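Local coordinates for THUMP domain-containing protein (Pyrococcus horikoshii, PDB 1VBK) that probably binds ATP, and RNA through its THUMP domain, as a ThiI-like protein whose precise function is not established, at residues A[208-213]-A[245-250]; A[218-223]-A[236-241]. All coordinates share one frame; numbering follows the deposited sequence.

How the interactions relate
Interactions 1 and 2 lie on the two faces of one five-stranded parallel sheet, in the ThiI-family part of the chain, with centres about 11 Å apart. Strand 204-210, helix 215-228, strand 239-241 and helix 244-254 follow in that order, so interaction 2 (218-223 with 236-241) is nested inside the loop that interaction 1 (208-213 with 245-250) closes. The strands are neighbours in the sheet: Y209 N lies 2.7 Å from V239 O, and Y209 O lies 2.8 Å from A241 N, both probable hydrogen bonds. Packing of Y209 on V220 ties the two contacts further. Together they build the 239-241 edge of the alpha/beta domain, with a helix against each face.

Interaction 1 of 2, residues A[208-213]-A[245-250]; sequences VYIGKD and DRVLKL
V208 and L250 meet methyl to methyl, V208 CG2 lying 3.4 Å from L250 CD2, which is closer than carbons normally pack. The two side chains run alongside one another, pointing in opposing directions. In V208 the touching branch is the one beside the backbone N, because chi1 of 177° places CG1 anti to that nitrogen. CG1 itself only grazes the helix, 4.5 Å from V247 CG2.

A second apolar patch forms where I210 and V247 lie roughly perpendicular to each other. The CB of I210 does not point straight at the helix; its chain is carried there by CG1, which stands anti to the carbonyl carbon (chi1 -58°), with CD1 continuing the chain in extended form. The outcome is that both CG1 and CD1 rest on one methyl, with CD1 4.0 Å from V247 CG2.

This is helix-on-sheet packing in a three-layer alpha/beta fold of the HUP type: strand 204-210 and helix 244-254 run nearly antiparallel, 162° between the directions of the short segments, whose axes approach to 10.2 Å. V247 and L250, three residues apart on the helix, both direct CB toward the strand. No hydrogen bond crosses the contact. V247 also packs on I183 and A241, and L250 on V239, so the helix spans three adjacent strands. Elsewhere on the same helix, L248 packs on W21 of the second subunit.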
loop_
_atom_site.group_PDB
_atom_site.type_symbol
_atom_site.label_atom_id
_atom_site.label_comp_id
_atom_site.label_asym_id
_atom_site.label_seq_id
_atom_site.Cartn_x
_atom_site.Cartn_y
_atom_site.Cartn_z
ATOM N N VAL A 208 0.060 -10.036 13.345
ATOM C CA VAL A 208 0.153 -11.399 12.842
ATOM C C VAL A 208 0.956 -12.284 13.776
ATOM O O VAL A 208 2.055 -11.923 14.203
ATOM C CB VAL A 208 0.825 -11.451 11.444
ATOM C CG1 VAL A 208 0.982 -12.908 10.988
ATOM C CG2 VAL A 208 -0.009 -10.678 10.434
ATOM N N TYR A 209 0.388 -13.436 14.103
ATOM C CA TYR A 209 1.057 -14.404 14.953
ATOM C C TYR A 209 1.463 -15.571 14.061
ATOM O O TYR A 209 0.611 -16.222 13.463
ATOM C CB TYR A 209 0.121 -14.920 16.045
ATOM C CG TYR A 209 0.708 -16.073 16.829
ATOM C CD1 TYR A 209 1.738 -15.867 17.743
ATOM C CD2 TYR A 209 0.238 -17.375 16.648
ATOM C CE1 TYR A 209 2.286 -16.927 18.461
ATOM C CE2 TYR A 209 0.783 -18.443 17.361
ATOM C CZ TYR A 209 1.803 -18.210 18.266
ATOM O OH TYR A 209 2.335 -19.257 18.985
ATOM N N ILE A 210 2.762 -15.822 13.962
ATOM C CA ILE A 210 3.253 -16.924 13.147
ATOM C C ILE A 210 3.503 -18.111 14.069
ATOM O O ILE A 210 4.523 -18.187 14.747
ATOM C CB ILE A 210 4.561 -16.541 12.414
ATOM C CG1 ILE A 210 4.316 -15.316 11.531
ATOM C CG2 ILE A 210 5.034 -17.701 11.540
ATOM C CD1 ILE A 210 5.563 -14.789 10.850
ATOM N N GLY A 211 2.547 -19.030 14.105
ATOM C CA GLY A 211 2.686 -20.189 14.961
ATOM C C GLY A 211 1.436 -21.041 14.973
ATOM O O GLY A 211 0.608 -20.959 14.065
ATOM N N LYS A 212 1.296 -21.853 16.017
ATOM C CA LYS A 212 0.150 -22.740 16.155
ATOM C C LYS A 212 -0.693 -22.341 17.359
ATOM O O LYS A 212 -0.384 -21.370 18.046
ATOM C CB LYS A 212 0.638 -24.179 16.326
ATOM C CG LYS A 212 1.699 -24.588 15.316
ATOM C CD LYS A 212 1.212 -24.366 13.889
ATOM C CE LYS A 212 2.284 -24.711 12.871
ATOM N NZ LYS A 212 1.804 -24.486 11.481
ATOM N N ASP A 213 -1.759 -23.097 17.606
ATOM C CA ASP A 213 -2.638 -22.847 18.742
ATOM C C ASP A 213 -1.981 -23.393 20.007
ATOM O O ASP A 213 -2.409 -24.416 20.541
ATOM C CB ASP A 213 -3.988 -23.538 18.525
ATOM C CG ASP A 213 -5.112 -22.555 18.259
ATOM O OD1 ASP A 213 -5.509 -21.834 19.202
ATOM O OD2 ASP A 213 -5.594 -22.500 17.106
ATOM N N ASP A 245 3.689 -18.909 3.839
ATOM C CA ASP A 245 2.901 -18.657 2.640
ATOM C C ASP A 245 1.663 -17.830 2.984
ATOM O O ASP A 245 1.266 -16.950 2.221
ATOM C CB ASP A 245 2.512 -19.977 1.953
ATOM C CG ASP A 245 1.854 -20.967 2.898
ATOM O OD1 ASP A 245 1.839 -20.716 4.114
ATOM O OD2 ASP A 245 1.356 -22.011 2.424
ATOM N N ARG A 246 1.071 -18.093 4.146
ATOM C CA ARG A 246 -0.114 -17.358 4.584
ATOM C C ARG A 246 0.210 -15.885 4.867
ATOM O O ARG A 246 -0.640 -15.010 4.696
ATOM C CB ARG A 246 -0.706 -18.011 5.838
ATOM C CG ARG A 246 -1.169 -19.452 5.630
ATOM C CD ARG A 246 -2.330 -19.536 4.638
ATOM N NE ARG A 246 -3.439 -18.666 5.030
ATOM C CZ ARG A 246 -4.560 -18.510 4.329
ATOM N NH1 ARG A 246 -4.736 -19.169 3.190
ATOM N NH2 ARG A 246 -5.505 -17.685 4.761
ATOM N N VAL A 247 1.435 -15.612 5.306
ATOM C CA VAL A 247 1.850 -14.240 5.584
ATOM C C VAL A 247 1.959 -13.468 4.262
ATOM O O VAL A 247 1.503 -12.326 4.157
ATOM C CB VAL A 247 3.215 -14.199 6.309
ATOM C CG1 VAL A 247 3.649 -12.759 6.526
ATOM C CG2 VAL A 247 3.117 -14.930 7.647
ATOM N N LEU A 248 2.572 -14.091 3.260
ATOM C CA LEU A 248 2.716 -13.459 1.953
ATOM C C LEU A 248 1.331 -13.224 1.359
ATOM O O LEU A 248 1.083 -12.189 0.746
ATOM C CB LEU A 248 3.548 -14.336 1.014
ATOM C CG LEU A 248 5.022 -14.501 1.405
ATOM C CD1 LEU A 248 5.686 -15.549 0.514
ATOM C CD2 LEU A 248 5.731 -13.160 1.290
ATOM N N LYS A 249 0.429 -14.184 1.546
ATOM C CA LYS A 249 -0.930 -14.045 1.034
ATOM C C LYS A 249 -1.611 -12.838 1.673
ATOM O O LYS A 249 -2.302 -12.080 0.997
ATOM C CB LYS A 249 -1.750 -15.308 1.322
ATOM C CG LYS A 249 -3.192 -15.242 0.830
ATOM C CD LYS A 249 -3.918 -16.564 1.073
ATOM C CE LYS A 249 -5.392 -16.473 0.703
ATOM N NZ LYS A 249 -5.584 -16.089 -0.722
ATOM N N LEU A 250 -1.408 -12.667 2.977
ATOM C CA LEU A 250 -1.997 -11.555 3.720
ATOM C C LEU A 250 -1.463 -10.227 3.182
ATOM O O LEU A 250 -2.215 -9.267 2.979
ATOM C CB LEU A 250 -1.646 -11.683 5.205
ATOM C CG LEU A 250 -2.425 -10.859 6.235
ATOM C CD1 LEU A 250 -3.884 -11.329 6.282
ATOM C CD2 LEU A 250 -1.778 -11.029 7.602
#

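Interaction 2 of 2, residues A[218-223]-A[236-241]; sequences EKVRSL and GFLVVA
A largely apolar helix-to-strand contact, supplemented by one water bridge, joins helix 215-228 to strand 239-241 and the chain entering it, with L238 packed against both V220 and R221. One methyl of that leucine does the touching: L238 CD2 lies 4.0 Å from V220 CG1. The same methyl meets the arginine twice, once on its aliphatic stem, with R221 CG 3.8 Å from L238 CD2, and once at the guanidinium, with R221 NH1 also 3.8 Å from L238 CD2.

The CB of R221 does not point directly at the strand. Its chain brings the guanidinium over by staying extended from CG to NE (chi2 -173°, chi3 -178°) and then turning at the last torsion, chi4 -64°. Both L238 CD2 and V240 CG2 approach the guanidinium obliquely, the latter 4.1 Å from R221 NH2.

Strand 204-210, helix 215-228 and strand 239-241 form a beta-alpha-beta unit, and this contact seats its connecting helix against the second strand, the last of the sheet within this chain, and the residue leading into it. V240 and L238 direct CB toward the helix, whereas V239 points away and packs on L250 of helix 244-254.

The polar link is indirect. A water lies at the edge of the guanidinium and in its plane, accepting from R221 NH1 at 3.0 Å; it donates to L238 O at 2.8 Å. Through this water the backbone of L238 is coupled to the arginine whose stem packs on its side chain.

Further support comes from the same helix and the neighbouring strand. L238 also touches L217, W224 and P207, while V220 and V240 both pack on Y209. The indole NE1 of W224 is hydrogen-bonded to G236 O, fastening the start of the segment to the helix.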
loop_
_atom_site.group_PDB
_atom_site.type_symbol
_atom_site.label_atom_id
_atom_site.label_comp_id
_atom_site.label_asym_id
_atom_site.label_seq_id
_atom_site.Cartn_x
_atom_site.Cartn_y
_atom_site.Cartn_z
ATOM N N GLU A 218 -1.828 -17.848 23.492
ATOM C CA GLU A 218 -2.697 -17.320 24.534
ATOM C C GLU A 218 -2.007 -16.081 25.095
ATOM O O GLU A 218 -2.649 -15.081 25.416
ATOM C CB GLU A 218 -2.888 -18.362 25.640
ATOM C CG GLU A 218 -4.233 -18.286 26.342
ATOM C CD GLU A 218 -5.391 -18.639 25.418
ATOM O OE1 GLU A 218 -5.403 -19.773 24.890
ATOM O OE2 GLU A 218 -6.286 -17.787 25.221
ATOM N N LYS A 219 -0.686 -16.162 25.205
ATOM C CA LYS A 219 0.125 -15.060 25.702
ATOM C C LYS A 219 0.097 -13.907 24.699
ATOM O O LYS A 219 0.075 -12.735 25.085
ATOM C CB LYS A 219 1.564 -15.537 25.921
ATOM C CG LYS A 219 2.616 -14.435 25.985
ATOM C CD LYS A 219 2.372 -13.464 27.124
ATOM C CE LYS A 219 3.456 -12.395 27.154
ATOM N NZ LYS A 219 3.258 -11.408 28.255
ATOM N N VAL A 220 0.089 -14.241 23.412
ATOM C CA VAL A 220 0.056 -13.217 22.376
ATOM C C VAL A 220 -1.305 -12.535 22.314
ATOM O O VAL A 220 -1.381 -11.320 22.150
ATOM C CB VAL A 220 0.405 -13.804 20.995
ATOM C CG1 VAL A 220 0.164 -12.761 19.901
ATOM C CG2 VAL A 220 1.859 -14.233 20.982
ATOM N N ARG A 221 -2.379 -13.307 22.449
ATOM C CA ARG A 221 -3.713 -12.720 22.415
ATOM C C ARG A 221 -3.870 -11.689 23.532
ATOM O O ARG A 221 -4.540 -10.672 23.353
ATOM C CB ARG A 221 -4.794 -13.799 22.545
ATOM C CG ARG A 221 -4.961 -14.671 21.303
ATOM C CD ARG A 221 -6.159 -15.601 21.441
ATOM N NE ARG A 221 -6.339 -16.484 20.288
ATOM C CZ ARG A 221 -6.624 -16.073 19.054
ATOM N NH1 ARG A 221 -6.763 -14.779 18.792
ATOM N NH2 ARG A 221 -6.784 -16.956 18.078
ATOM N N SER A 222 -3.250 -11.946 24.680
ATOM C CA SER A 222 -3.339 -11.012 25.794
ATOM C C SER A 222 -2.517 -9.758 25.492
ATOM O O SER A 222 -2.849 -8.663 25.946
ATOM C CB SER A 222 -2.872 -11.672 27.099
ATOM O OG SER A 222 -1.565 -12.204 26.978
ATOM N N LEU A 223 -1.449 -9.917 24.717
ATOM C CA LEU A 223 -0.620 -8.778 24.341
ATOM C C LEU A 223 -1.429 -7.911 23.385
ATOM O O LEU A 223 -1.441 -6.685 23.496
ATOM C CB LEU A 223 0.663 -9.243 23.648
ATOM C CG LEU A 223 1.712 -9.951 24.511
ATOM C CD1 LEU A 223 2.876 -10.394 23.635
ATOM C CD2 LEU A 223 2.200 -9.012 25.603
ATOM N N GLY A 236 -8.131 -4.223 13.763
ATOM C CA GLY A 236 -7.719 -4.701 15.072
ATOM C C GLY A 236 -7.955 -6.157 15.428
ATOM O O GLY A 236 -8.308 -6.459 16.568
ATOM N N PHE A 237 -7.759 -7.059 14.472
ATOM C CA PHE A 237 -7.938 -8.484 14.728
ATOM C C PHE A 237 -6.624 -9.224 14.538
ATOM O O PHE A 237 -5.915 -9.005 13.557
ATOM C CB PHE A 237 -8.994 -9.083 13.792
ATOM C CG PHE A 237 -10.390 -8.609 14.067
ATOM C CD1 PHE A 237 -10.907 -8.641 15.359
ATOM C CD2 PHE A 237 -11.192 -8.132 13.036
ATOM C CE1 PHE A 237 -12.204 -8.203 15.623
ATOM C CE2 PHE A 237 -12.491 -7.691 13.286
ATOM C CZ PHE A 237 -12.997 -7.726 14.584
ATOM N N LEU A 238 -6.303 -10.097 15.485
ATOM C CA LEU A 238 -5.076 -10.876 15.418
ATOM C C LEU A 238 -5.204 -11.952 14.351
ATOM O O LEU A 238 -6.175 -12.701 14.329
ATOM C CB LEU A 238 -4.785 -11.533 16.768
ATOM C CG LEU A 238 -3.527 -12.407 16.814
ATOM C CD1 LEU A 238 -2.303 -11.540 16.582
ATOM C CD2 LEU A 238 -3.433 -13.115 18.156
ATOM N N VAL A 239 -4.218 -12.016 13.464
ATOM C CA VAL A 239 -4.208 -13.006 12.394
ATOM C C VAL A 239 -3.184 -14.084 12.719
ATOM O O VAL A 239 -2.022 -13.783 12.978
ATOM C CB VAL A 239 -3.828 -12.369 11.043
ATOM C CG1 VAL A 239 -3.680 -13.450 9.980
ATOM C CG2 VAL A 239 -4.882 -11.356 10.631
ATOM N N VAL A 240 -3.621 -15.336 12.719
ATOM C CA VAL A 240 -2.727 -16.452 12.998
ATOM C C VAL A 240 -2.340 -17.091 11.669
ATOM O O VAL A 240 -3.202 -17.543 10.921
ATOM C CB VAL A 240 -3.418 -17.515 13.888
ATOM C CG1 VAL A 240 -2.434 -18.617 14.249
ATOM C CG2 VAL A 240 -3.970 -16.863 15.141
ATOM N N ALA A 241 -1.045 -17.111 11.367
ATOM C CA ALA A 241 -0.564 -17.705 10.120
ATOM C C ALA A 241 0.188 -18.989 10.437
ATOM O O ALA A 241 1.217 -18.964 11.107
ATOM C CB ALA A 241 0.345 -16.725 9.384
HETATM O O HOH W 1 -7.933 -13.819 16.167
#